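Local coordinates for putative branched-chain amino acid ABC transporter, periplasmic branched-chain amino acid-binding protein (Pseudomonas protegens Pf-5, PDB 4RU0) that probably binds a small solute, such as a branched-chain amino acid, in the periplasm and delivers it to an ABC transporter, at residues E92-E95 with R96-G100; Q223-Q226 with W227-I230; G173-D176 with R177-G180. One frame throughout, in Å; residues are numbered along the deposited sequence.

Contact 1: E92-E95 with R96-G100; sequences ECYE and RFKNG
Glu95 and Lys98 pair where helix 87-97 gives way to a type I beta turn spanning Phe97 to Gly100, in the periplasmic binding protein fold. Their salt bridge runs from Lys98 NZ to Glu95 OE1 at 3.0 Å. The two side chains lie alongside each other and point the same way. NZ meets OE1 on its syn side, 19° out of the carboxylate plane. The other oxygen, OE2, is bridged to Arg123, so the carboxylate is shared by two cations, which probably helps keep it ionised.

A CH-pi contact adds to this. Lys98 CB sits over one face of the Tyr94 ring, 4.3 Å from its centroid. Tyr94 CG is anti to the backbone N (chi1 166°), which swings the ring along the helix to meet the lysine. Its hydroxyl is hydrogen-bonded to Asp127, and Tyr109 meets the ring edge-to-face.

Backbone bonds complete the turn. Arg96 N reaches Glu92 O at 3.0 Å, and Phe97 N reaches Cys93 O at 2.9 Å. The disulfide of Cys93 with Cys81 ties the buried side of the helix to strand 76-82, where Phe97 also packs. Gly100 has positive phi and closes the beta turn through its N to Phe97 O, 2.8 Å. Lys98 N is held by Tyr94 O at 2.8 Å, the N-H...O angle being 134°.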
loop_
_atom_site.group_PDB
_atom_site.type_symbol
_atom_site.label_atom_id
_atom_site.label_comp_id
_atom_site.label_asym_id
_atom_site.label_seq_id
_atom_site.Cartn_x
_atom_site.Cartn_y
_atom_site.Cartn_z
ATOM N N GLU A 92 19.412 -9.507 -4.626
ATOM C CA GLU A 92 20.631 -9.759 -3.862
ATOM C C GLU A 92 20.436 -9.489 -2.372
ATOM O O GLU A 92 21.015 -10.176 -1.532
ATOM C CB GLU A 92 21.785 -8.909 -4.386
ATOM C CG GLU A 92 22.229 -9.275 -5.790
ATOM C CD GLU A 92 23.292 -8.332 -6.319
ATOM O OE1 GLU A 92 23.748 -7.459 -5.542
ATOM O OE2 GLU A 92 23.666 -8.463 -7.507
ATOM N N CYS A 93 19.629 -8.485 -2.050
ATOM C CA CYS A 93 19.345 -8.160 -0.658
ATOM C C CYS A 93 18.567 -9.285 0.002
ATOM O O CYS A 93 18.887 -9.699 1.113
ATOM C CB CYS A 93 18.574 -6.838 -0.553
ATOM S SG CYS A 93 19.645 -5.386 -0.676
ATOM N N TYR A 94 17.559 -9.787 -0.702
ATOM C CA TYR A 94 16.753 -10.893 -0.213
ATOM C C TYR A 94 17.619 -12.115 0.064
ATOM O O TYR A 94 17.464 -12.769 1.093
ATOM C CB TYR A 94 15.651 -11.240 -1.212
ATOM C CG TYR A 94 14.981 -12.572 -0.948
ATOM C CD1 TYR A 94 15.460 -13.743 -1.530
ATOM C CD2 TYR A 94 13.866 -12.659 -0.119
ATOM C CE1 TYR A 94 14.856 -14.956 -1.289
ATOM C CE2 TYR A 94 13.250 -13.872 0.121
ATOM C CZ TYR A 94 13.751 -15.016 -0.470
ATOM O OH TYR A 94 13.149 -16.225 -0.240
ATOM N N GLU A 95 18.526 -12.423 -0.861
ATOM C CA GLU A 95 19.394 -13.587 -0.714
ATOM C C GLU A 95 20.378 -13.396 0.429
ATOM O O GLU A 95 20.781 -14.362 1.074
ATOM C CB GLU A 95 20.147 -13.873 -2.015
ATOM C CG GLU A 95 19.253 -14.354 -3.145
ATOM C CD GLU A 95 18.689 -15.748 -2.901
ATOM O OE1 GLU A 95 19.359 -16.564 -2.233
ATOM O OE2 GLU A 95 17.574 -16.030 -3.380
ATOM N N ARG A 96 20.771 -12.151 0.675
ATOM C CA ARG A 96 21.660 -11.863 1.789
ATOM C C ARG A 96 20.930 -12.042 3.124
ATOM O O ARG A 96 21.505 -12.522 4.097
ATOM C CB ARG A 96 22.225 -10.448 1.672
ATOM C CG ARG A 96 22.676 -9.834 2.998
ATOM C CD ARG A 96 23.923 -8.970 2.849
ATOM N NE ARG A 96 23.796 -7.944 1.817
ATOM C CZ ARG A 96 24.271 -8.067 0.578
ATOM N NH1 ARG A 96 24.904 -9.178 0.210
ATOM N NH2 ARG A 96 24.110 -7.081 -0.301
ATOM N N PHE A 97 19.649 -11.688 3.142
ATOM C CA PHE A 97 18.875 -11.647 4.375
ATOM C C PHE A 97 18.091 -12.919 4.686
ATOM O O PHE A 97 17.787 -13.183 5.850
ATOM C CB PHE A 97 17.899 -10.468 4.333
ATOM C CG PHE A 97 18.532 -9.142 4.630
ATOM C CD1 PHE A 97 19.751 -9.072 5.286
ATOM C CD2 PHE A 97 17.902 -7.962 4.259
ATOM C CE1 PHE A 97 20.335 -7.851 5.567
ATOM C CE2 PHE A 97 18.478 -6.733 4.538
ATOM C CZ PHE A 97 19.697 -6.680 5.193
ATOM N N LYS A 98 17.759 -13.704 3.664
ATOM C CA LYS A 98 16.828 -14.820 3.843
ATOM C C LYS A 98 17.285 -15.846 4.895
ATOM O O LYS A 98 16.476 -16.633 5.389
ATOM C CB LYS A 98 16.581 -15.531 2.511
ATOM C CG LYS A 98 17.733 -16.394 2.035
ATOM C CD LYS A 98 17.336 -17.220 0.818
ATOM C CE LYS A 98 18.436 -18.204 0.434
ATOM N NZ LYS A 98 18.133 -18.887 -0.853
ATOM N N ASN A 99 18.567 -15.835 5.244
ATOM C CA ASN A 99 19.070 -16.786 6.225
ATOM C C ASN A 99 19.229 -16.183 7.616
ATOM O O ASN A 99 19.585 -16.885 8.561
ATOM C CB ASN A 99 20.397 -17.372 5.755
ATOM C CG ASN A 99 20.223 -18.327 4.601
ATOM O OD1 ASN A 99 19.426 -19.264 4.672
ATOM N ND2 ASN A 99 20.945 -18.080 3.516
ATOM N N GLY A 100 18.957 -14.886 7.735
ATOM C CA GLY A 100 19.004 -14.207 9.015
ATOM C C GLY A 100 20.203 -13.291 9.160
ATOM O O GLY A 100 20.982 -13.132 8.222
#

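Contact 2: Q223-Q226 with W227-I230; sequences QSAQ and WRQI
Trp227 turns its CG anti to its own carbonyl carbon (chi1 -74°), and Gln223 does the same before extending, which sends both side chains out side by side in the same direction. They join the N-cap residue, Gln223, to the first turn of helix 224-233 in the periplasmic binding protein fold. Trp227 NE1 donates to Gln223 OE1 at 3.1 Å. The oxygen lies close to the indole plane, and the amide and ring planes are only 17° apart. Gln223 CB also borders the ring edge, 3.8 Å from Trp227 CD1.

The same two residues are joined through their backbones. Trp227 N donates to Gln223 O at 3.1 Å in a nearly straight bond, 167° at the hydrogen. Gln223 is thus bound to Trp227 twice, and its NE2 bonds Ser246 O and Gly220 O. This fixes the rotation of its buried amide. The indole packs against Thr253 and Ala254 of helix 246-256 and against Leu186 of strand 182-188. Gln226 turns toward the sheet, where its NE2 bonds Pro215 O.

On the outer side, Arg228 runs back along the helix and bends at chi3, bringing its guanidinium over Ala225. Ala225 CA lies over one guanidinium face, toward its rim. Arg228 N is bonded to Ser224 O at 2.9 Å. At the arginine's end, Arg228 NH2 is 3.5 Å from Ala225 CB.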
loop_
_atom_site.group_PDB
_atom_site.type_symbol
_atom_site.label_atom_id
_atom_site.label_comp_id
_atom_site.label_asym_id
_atom_site.label_seq_id
_atom_site.Cartn_x
_atom_site.Cartn_y
_atom_site.Cartn_z
ATOM N N GLN A 223 0.236 14.763 -22.654
ATOM C CA GLN A 223 -1.086 14.214 -22.362
ATOM C C GLN A 223 -2.226 14.994 -23.008
ATOM O O GLN A 223 -3.381 14.841 -22.603
ATOM C CB GLN A 223 -1.297 14.150 -20.845
ATOM C CG GLN A 223 -0.456 13.096 -20.152
ATOM C CD GLN A 223 -0.766 12.976 -18.670
ATOM O OE1 GLN A 223 -1.902 13.182 -18.238
ATOM N NE2 GLN A 223 0.248 12.633 -17.883
ATOM N N SER A 224 -1.907 15.817 -24.006
ATOM C CA SER A 224 -2.903 16.694 -24.618
ATOM C C SER A 224 -4.070 15.918 -25.217
ATOM O O SER A 224 -5.221 16.337 -25.096
ATOM C CB SER A 224 -2.260 17.564 -25.694
ATOM O OG SER A 224 -1.227 18.373 -25.143
ATOM N N ALA A 225 -3.782 14.784 -25.847
ATOM C CA ALA A 225 -4.831 14.004 -26.495
ATOM C C ALA A 225 -5.795 13.468 -25.445
ATOM O O ALA A 225 -7.014 13.561 -25.602
ATOM C CB ALA A 225 -4.235 12.873 -27.308
ATOM N N GLN A 226 -5.230 12.924 -24.374
ATOM C CA GLN A 226 -6.011 12.379 -23.276
ATOM C C GLN A 226 -6.965 13.417 -22.683
ATOM O O GLN A 226 -8.171 13.170 -22.555
ATOM C CB GLN A 226 -5.082 11.830 -22.184
ATOM C CG GLN A 226 -4.350 10.536 -22.556
ATOM C CD GLN A 226 -3.139 10.757 -23.447
ATOM O OE1 GLN A 226 -2.849 11.880 -23.870
ATOM N NE2 GLN A 226 -2.421 9.681 -23.730
ATOM N N TRP A 227 -6.441 14.590 -22.342
ATOM C CA TRP A 227 -7.270 15.597 -21.684
ATOM C C TRP A 227 -8.161 16.349 -22.671
ATOM O O TRP A 227 -9.145 16.970 -22.271
ATOM C CB TRP A 227 -6.391 16.555 -20.884
ATOM C CG TRP A 227 -5.891 15.872 -19.656
ATOM C CD1 TRP A 227 -4.666 15.285 -19.476
ATOM C CD2 TRP A 227 -6.631 15.633 -18.457
ATOM N NE1 TRP A 227 -4.592 14.720 -18.226
ATOM C CE2 TRP A 227 -5.785 14.919 -17.579
ATOM C CE3 TRP A 227 -7.922 15.964 -18.034
ATOM C CZ2 TRP A 227 -6.192 14.531 -16.304
ATOM C CZ3 TRP A 227 -8.325 15.576 -16.767
ATOM C CH2 TRP A 227 -7.461 14.868 -15.916
ATOM N N ARG A 228 -7.833 16.272 -23.957
ATOM C CA ARG A 228 -8.733 16.757 -25.002
ATOM C C ARG A 228 -9.942 15.830 -25.068
ATOM O O ARG A 228 -11.078 16.269 -25.209
ATOM C CB ARG A 228 -8.012 16.824 -26.355
ATOM C CG ARG A 228 -8.894 17.160 -27.527
ATOM C CD ARG A 228 -8.065 17.425 -28.788
ATOM N NE ARG A 228 -7.456 16.206 -29.317
ATOM C CZ ARG A 228 -6.154 15.922 -29.279
ATOM N NH1 ARG A 228 -5.289 16.776 -28.737
ATOM N NH2 ARG A 228 -5.712 14.783 -29.800
ATOM N N GLN A 229 -9.687 14.535 -24.945
ATOM C CA GLN A 229 -10.760 13.562 -24.914
ATOM C C GLN A 229 -11.650 13.774 -23.687
ATOM O O GLN A 229 -12.878 13.739 -23.782
ATOM C CB GLN A 229 -10.199 12.148 -24.915
ATOM C CG GLN A 229 -11.260 11.073 -24.759
ATOM C CD GLN A 229 -10.676 9.678 -24.823
ATOM O OE1 GLN A 229 -9.549 9.489 -25.278
ATOM N NE2 GLN A 229 -11.434 8.692 -24.352
ATOM N N ILE A 230 -11.018 14.006 -22.541
ATOM C CA ILE A 230 -11.734 14.186 -21.287
ATOM C C ILE A 230 -12.588 15.451 -21.308
ATOM O O ILE A 230 -13.710 15.449 -20.801
ATOM C CB ILE A 230 -10.749 14.218 -20.099
ATOM C CG1 ILE A 230 -10.242 12.801 -19.814
ATOM C CG2 ILE A 230 -11.398 14.810 -18.857
ATOM C CD1 ILE A 230 -9.012 12.748 -18.924
#

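Contact 3: G173-D176 with R177-G180; sequences GGFD and RLKG
Arg177 N donates to Gly174 O at 3.0 Å, opening a short 3-10 turn in the link from helix 157-172 to strand 182-188 of the periplasmic binding protein fold. The next bond, from Leu178 N to Phe175 O, measures 3.2 Å. Both join residues three apart, as a 3-10 turn requires. In each, the donor stands above the carbonyl plane, 55° out of it at Gly174 and 68° at Phe175. A third link of this kind, Lys179 N to Asp176 O, is weak at 3.5 Å. Arg177 O accepts a hydrogen bond from Lys181 NZ, just after the turn in sequence.

Gly173 is the first residue to leave helix 157-172. It and Gly174 both have positive phi and carry the chain round into the turn. Arg177 folds back toward them. With CG beside the backbone N (chi1 -55°), Arg177 CG lies 3.9 Å from Gly173 C; the chain then bends at chi2. The guanidinium stays near its neighbour, with Arg177 NH1 3.5 Å from Asp176 CB. The charged atoms are not in contact, the nearest being Asp176 OD2 and Arg177 NH1 at 4.9 Å, so any attraction is probably modest.

On the inner side, Phe175 and Leu178 lie alongside each other and point the same way, back toward helix 157-172. Phe175 rests on Asn166 and Ala169 and stacks with Tyr207, while the buried Leu178 packs on Ile168. The two side chains touch through Phe175 CD1 and Leu178 CD1, 3.9 Å apart.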
loop_
_atom_site.group_PDB
_atom_site.type_symbol
_atom_site.label_atom_id
_atom_site.label_comp_id
_atom_site.label_asym_id
_atom_site.label_seq_id
_atom_site.Cartn_x
_atom_site.Cartn_y
_atom_site.Cartn_z
ATOM N N GLY A 173 -24.927 10.342 -4.041
ATOM C CA GLY A 173 -26.157 10.158 -3.293
ATOM C C GLY A 173 -26.704 8.743 -3.280
ATOM O O GLY A 173 -27.857 8.519 -2.911
ATOM N N GLY A 174 -25.878 7.782 -3.674
ATOM C CA GLY A 174 -26.287 6.389 -3.666
ATOM C C GLY A 174 -25.914 5.677 -4.949
ATOM O O GLY A 174 -25.664 6.313 -5.972
ATOM N N PHE A 175 -25.884 4.351 -4.895
ATOM C CA PHE A 175 -25.471 3.545 -6.038
ATOM C C PHE A 175 -26.427 3.682 -7.224
ATOM O O PHE A 175 -26.036 3.467 -8.371
ATOM C CB PHE A 175 -25.341 2.079 -5.621
ATOM C CG PHE A 175 -24.123 1.799 -4.777
ATOM C CD1 PHE A 175 -22.886 1.614 -5.371
ATOM C CD2 PHE A 175 -24.216 1.724 -3.398
ATOM C CE1 PHE A 175 -21.761 1.358 -4.605
ATOM C CE2 PHE A 175 -23.097 1.467 -2.625
ATOM C CZ PHE A 175 -21.863 1.278 -3.231
ATOM N N ASP A 176 -27.675 4.047 -6.942
ATOM C CA ASP A 176 -28.669 4.285 -7.986
ATOM C C ASP A 176 -28.255 5.437 -8.889
ATOM O O ASP A 176 -28.518 5.424 -10.091
ATOM C CB ASP A 176 -30.037 4.585 -7.369
ATOM C CG ASP A 176 -30.601 3.406 -6.609
ATOM O OD1 ASP A 176 -30.335 2.257 -7.020
ATOM O OD2 ASP A 176 -31.307 3.628 -5.602
ATOM N N ARG A 177 -27.603 6.429 -8.290
ATOM C CA ARG A 177 -27.168 7.631 -8.994
ATOM C C ARG A 177 -25.973 7.414 -9.925
ATOM O O ARG A 177 -25.614 8.313 -10.672
ATOM C CB ARG A 177 -26.820 8.715 -7.979
ATOM C CG ARG A 177 -27.943 9.029 -7.017
ATOM C CD ARG A 177 -29.031 9.836 -7.697
ATOM N NE ARG A 177 -30.276 9.792 -6.937
ATOM C CZ ARG A 177 -31.199 8.845 -7.086
ATOM N NH1 ARG A 177 -31.016 7.868 -7.970
ATOM N NH2 ARG A 177 -32.306 8.871 -6.354
ATOM N N LEU A 178 -25.342 6.242 -9.869
ATOM C CA LEU A 178 -24.198 5.967 -10.737
ATOM C C LEU A 178 -24.656 5.736 -12.173
ATOM O O LEU A 178 -23.936 6.052 -13.125
ATOM C CB LEU A 178 -23.402 4.759 -10.240
ATOM C CG LEU A 178 -22.640 4.933 -8.927
ATOM C CD1 LEU A 178 -21.965 3.635 -8.545
ATOM C CD2 LEU A 178 -21.628 6.064 -9.024
ATOM N N LYS A 179 -25.851 5.171 -12.318
ATOM C CA LYS A 179 -26.466 5.034 -13.630
ATOM C C LYS A 179 -26.545 6.411 -14.274
ATOM O O LYS A 179 -27.067 7.351 -13.676
ATOM C CB LYS A 179 -27.859 4.408 -13.515
ATOM C CG LYS A 179 -28.366 3.794 -14.805
ATOM C CD LYS A 179 -29.656 3.021 -14.593
ATOM C CE LYS A 179 -30.050 2.266 -15.853
ATOM N NZ LYS A 179 -30.144 3.174 -17.030
ATOM N N GLY A 180 -26.001 6.542 -15.477
ATOM C CA GLY A 180 -26.004 7.829 -16.151
ATOM C C GLY A 180 -24.801 8.715 -15.855
ATOM O O GLY A 180 -24.750 9.871 -16.285
HETATM O O HOH W 1 -26.369 2.530 -10.605
#

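Contacts 2 and 3 are both tied to strand 182-188: contact 3 lies in the loop leading into it, and helix 224-233 of contact 2 packs beside it. The two remain separate, with nearest atoms about 13 Å apart and centres 26 Å apart. Contact 1 lies far off, beside strand 76-82. Its centre is 45 Å from that of contact 2 and 50 Å from that of contact 3, on the opposite side of the chain's centre from contact 3. The bound pentaoxaheptadecane touches Tyr41, Tyr192, Trp243 and Trp269. It is about 14 Å from the Cys93 side chain and about 13 Å from that of Gln223.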